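Local coordinates for protein superoxide dismutase [Fe] (Methanothermobacter thermautotrophicus, PDB 1MA1) that converts superoxide radicals into hydrogen peroxide and oxygen at an iron centre, one iron per subunit of a homotetramer, at residues A[14-19]-A[28-33]. Numbering follows the deposited sequence.
Sequences LPYPYD and EQLTIH. With FE (Fe (III) ion), chain G.
In the alpha-hairpin domain of this iron superoxide dismutase, the N-terminal loop 14-19 lies against the first turns of helix 27-57, the first arm of the hairpin. L30 and T31 meet the loop, while H33 on the same helix gives its NE2 to the iron at 2.1 Å. L30 points at the loop and ends in a fork that touches L14, Y16 and Y18. Its CD2 meets CD2 of L14 tip to tip at 3.5 Å. L30 CD1 lies 3.4 Å from the carbonyl O of Y18 and is approached obliquely by the Y16 ring, whose CE1 is 4.1 Å away. In Y16, CG takes the crowded position between backbone N and carbonyl carbon (chi1 44°), which puts the ring beside L30 CD1 and its hydroxyl at O of W85 on helix 64-86, the other hairpin arm, in a hydrogen bond. W85 also packs on L14 and L30, so the loop touches both arms close to the metal site, whose other ligands are H81, D167, H171 and a water. Y18 supplies most of the loop's share. With CG anti to its carbonyl carbon (chi1 -76°), its ring presents one face to T31, whose CB sits 4.2 Å above the plane, displaced toward the rim; CD2 of L30 comes in at the ring edge. Y18 and T31 cross at about a right angle, placing T31 OG1 3.4 Å from CG of Y18. That hydroxyl directs its proton to O of R27, not at the ring. Y18 OH is hydrogen-bonded to H34 ND1 and Q35 NE2, one turn further along the helix. An alanine at Y18 would lose the ring face over T31 and both hydroxyl bonds, and would probably loosen the loop along the helix on both sides of H33.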
loop_
_atom_site.group_PDB
_atom_site.type_symbol
_atom_site.label_atom_id
_atom_site.label_comp_id
_atom_site.label_asym_id
_atom_site.label_seq_id
_atom_site.Cartn_x
_atom_site.Cartn_y
_atom_site.Cartn_z
ATOM N N LEU A 14 -0.205 -28.529 -12.602
ATOM C CA LEU A 14 0.857 -28.839 -11.652
ATOM C C LEU A 14 1.888 -29.801 -12.239
ATOM O O LEU A 14 1.558 -30.667 -13.047
ATOM C CB LEU A 14 0.260 -29.442 -10.380
ATOM C CG LEU A 14 0.024 -28.549 -9.168
ATOM C CD1 LEU A 14 -0.488 -27.189 -9.571
ATOM C CD2 LEU A 14 -0.955 -29.229 -8.262
ATOM N N PRO A 15 3.154 -29.667 -11.822
ATOM C CA PRO A 15 4.253 -30.565 -12.183
ATOM C C PRO A 15 4.108 -31.983 -11.610
ATOM O O PRO A 15 4.991 -32.827 -11.782
ATOM C CB PRO A 15 5.486 -29.852 -11.604
ATOM C CG PRO A 15 5.044 -28.407 -11.481
ATOM C CD PRO A 15 3.644 -28.570 -10.972
ATOM N N TYR A 16 3.013 -32.236 -10.909
ATOM C CA TYR A 16 2.897 -33.415 -10.056
ATOM C C TYR A 16 1.472 -33.546 -9.538
ATOM O O TYR A 16 0.716 -32.577 -9.538
ATOM C CB TYR A 16 3.881 -33.335 -8.864
ATOM C CG TYR A 16 3.940 -31.982 -8.178
ATOM C CD1 TYR A 16 2.806 -31.415 -7.595
ATOM C CD2 TYR A 16 5.117 -31.248 -8.167
ATOM C CE1 TYR A 16 2.853 -30.137 -7.028
ATOM C CE2 TYR A 16 5.179 -29.982 -7.611
ATOM C CZ TYR A 16 4.051 -29.426 -7.048
ATOM O OH TYR A 16 4.117 -28.149 -6.544
ATOM N N PRO A 17 1.082 -34.756 -9.103
ATOM C CA PRO A 17 -0.281 -34.995 -8.619
ATOM C C PRO A 17 -0.589 -34.279 -7.313
ATOM O O PRO A 17 0.319 -33.985 -6.533
ATOM C CB PRO A 17 -0.344 -36.516 -8.479
ATOM C CG PRO A 17 1.048 -36.897 -8.198
ATOM C CD PRO A 17 1.856 -36.008 -9.128
ATOM N N TYR A 18 -1.874 -34.016 -7.078
ATOM C CA TYR A 18 -2.313 -33.186 -5.970
ATOM C C TYR A 18 -1.930 -33.747 -4.605
ATOM O O TYR A 18 -2.043 -33.062 -3.591
ATOM C CB TYR A 18 -3.839 -32.973 -6.035
ATOM C CG TYR A 18 -4.279 -31.981 -7.096
ATOM C CD1 TYR A 18 -3.809 -30.668 -7.096
ATOM C CD2 TYR A 18 -5.128 -32.366 -8.130
ATOM C CE1 TYR A 18 -4.170 -29.760 -8.110
ATOM C CE2 TYR A 18 -5.495 -31.471 -9.150
ATOM C CZ TYR A 18 -5.006 -30.166 -9.137
ATOM O OH TYR A 18 -5.317 -29.292 -10.162
ATOM N N ASP A 19 -1.476 -34.990 -4.562
ATOM C CA ASP A 19 -1.086 -35.561 -3.285
ATOM C C ASP A 19 0.423 -35.727 -3.254
ATOM O O ASP A 19 0.965 -36.379 -2.364
ATOM C CB ASP A 19 -1.783 -36.906 -3.065
ATOM C CG ASP A 19 -1.268 -38.014 -3.998
ATOM O OD1 ASP A 19 -0.651 -37.709 -5.056
ATOM O OD2 ASP A 19 -1.502 -39.210 -3.664
ATOM N N GLU A 28 -6.017 -31.964 -0.257
ATOM C CA GLU A 28 -7.124 -31.013 -0.209
ATOM C C GLU A 28 -6.586 -29.588 -0.305
ATOM O O GLU A 28 -7.059 -28.785 -1.119
ATOM C CB GLU A 28 -7.914 -31.156 1.087
ATOM C CG GLU A 28 -9.324 -30.555 1.003
ATOM C CD GLU A 28 -9.944 -30.281 2.370
ATOM O OE1 GLU A 28 -9.821 -31.151 3.278
ATOM O OE2 GLU A 28 -10.560 -29.196 2.528
ATOM N N GLN A 29 -5.590 -29.284 0.531
ATOM C CA GLN A 29 -4.984 -27.956 0.573
ATOM C C GLN A 29 -4.500 -27.526 -0.813
ATOM O O GLN A 29 -4.764 -26.408 -1.256
ATOM C CB GLN A 29 -3.808 -27.940 1.558
ATOM C CG GLN A 29 -3.201 -26.550 1.745
ATOM C CD GLN A 29 -4.194 -25.566 2.348
ATOM O OE1 GLN A 29 -4.299 -25.431 3.573
ATOM N NE2 GLN A 29 -4.950 -24.892 1.486
ATOM N N LEU A 30 -3.793 -28.430 -1.486
ATOM C CA LEU A 30 -3.172 -28.134 -2.770
ATOM C C LEU A 30 -4.235 -27.965 -3.857
ATOM O O LEU A 30 -4.126 -27.106 -4.732
ATOM C CB LEU A 30 -2.227 -29.270 -3.149
ATOM C CG LEU A 30 -0.952 -28.929 -3.919
ATOM C CD1 LEU A 30 -0.353 -30.217 -4.461
ATOM C CD2 LEU A 30 -1.268 -27.984 -5.057
ATOM N N THR A 31 -5.266 -28.795 -3.804
ATOM C CA THR A 31 -6.242 -28.837 -4.874
ATOM C C THR A 31 -7.021 -27.535 -4.951
ATOM O O THR A 31 -7.228 -26.975 -6.030
ATOM C CB THR A 31 -7.216 -29.973 -4.654
ATOM O OG1 THR A 31 -6.482 -31.199 -4.626
ATOM C CG2 THR A 31 -8.258 -30.007 -5.754
ATOM N N ILE A 32 -7.453 -27.043 -3.803
ATOM C CA ILE A 32 -8.225 -25.823 -3.801
ATOM C C ILE A 32 -7.381 -24.540 -4.015
ATOM O O ILE A 32 -7.852 -23.602 -4.675
ATOM C CB ILE A 32 -9.105 -25.757 -2.501
ATOM C CG1 ILE A 32 -9.644 -24.346 -2.300
ATOM C CG2 ILE A 32 -8.324 -26.238 -1.307
ATOM C CD1 ILE A 32 -10.555 -24.204 -1.092
ATOM N N HIS A 33 -6.144 -24.509 -3.505
ATOM C CA HIS A 33 -5.214 -23.410 -3.793
ATOM C C HIS A 33 -5.073 -23.284 -5.302
ATOM O O HIS A 33 -5.164 -22.183 -5.857
ATOM C CB HIS A 33 -3.820 -23.685 -3.172
ATOM C CG HIS A 33 -2.899 -22.498 -3.118
ATOM N ND1 HIS A 33 -1.761 -22.500 -2.351
ATOM C CD2 HIS A 33 -2.943 -21.269 -3.701
ATOM C CE1 HIS A 33 -1.145 -21.333 -2.451
ATOM N NE2 HIS A 33 -1.840 -20.561 -3.267
HETATM FE FE FE G . -2.067 -18.461 -3.102
HETATM O O HOH W 1 -1.999 -16.548 -3.175
#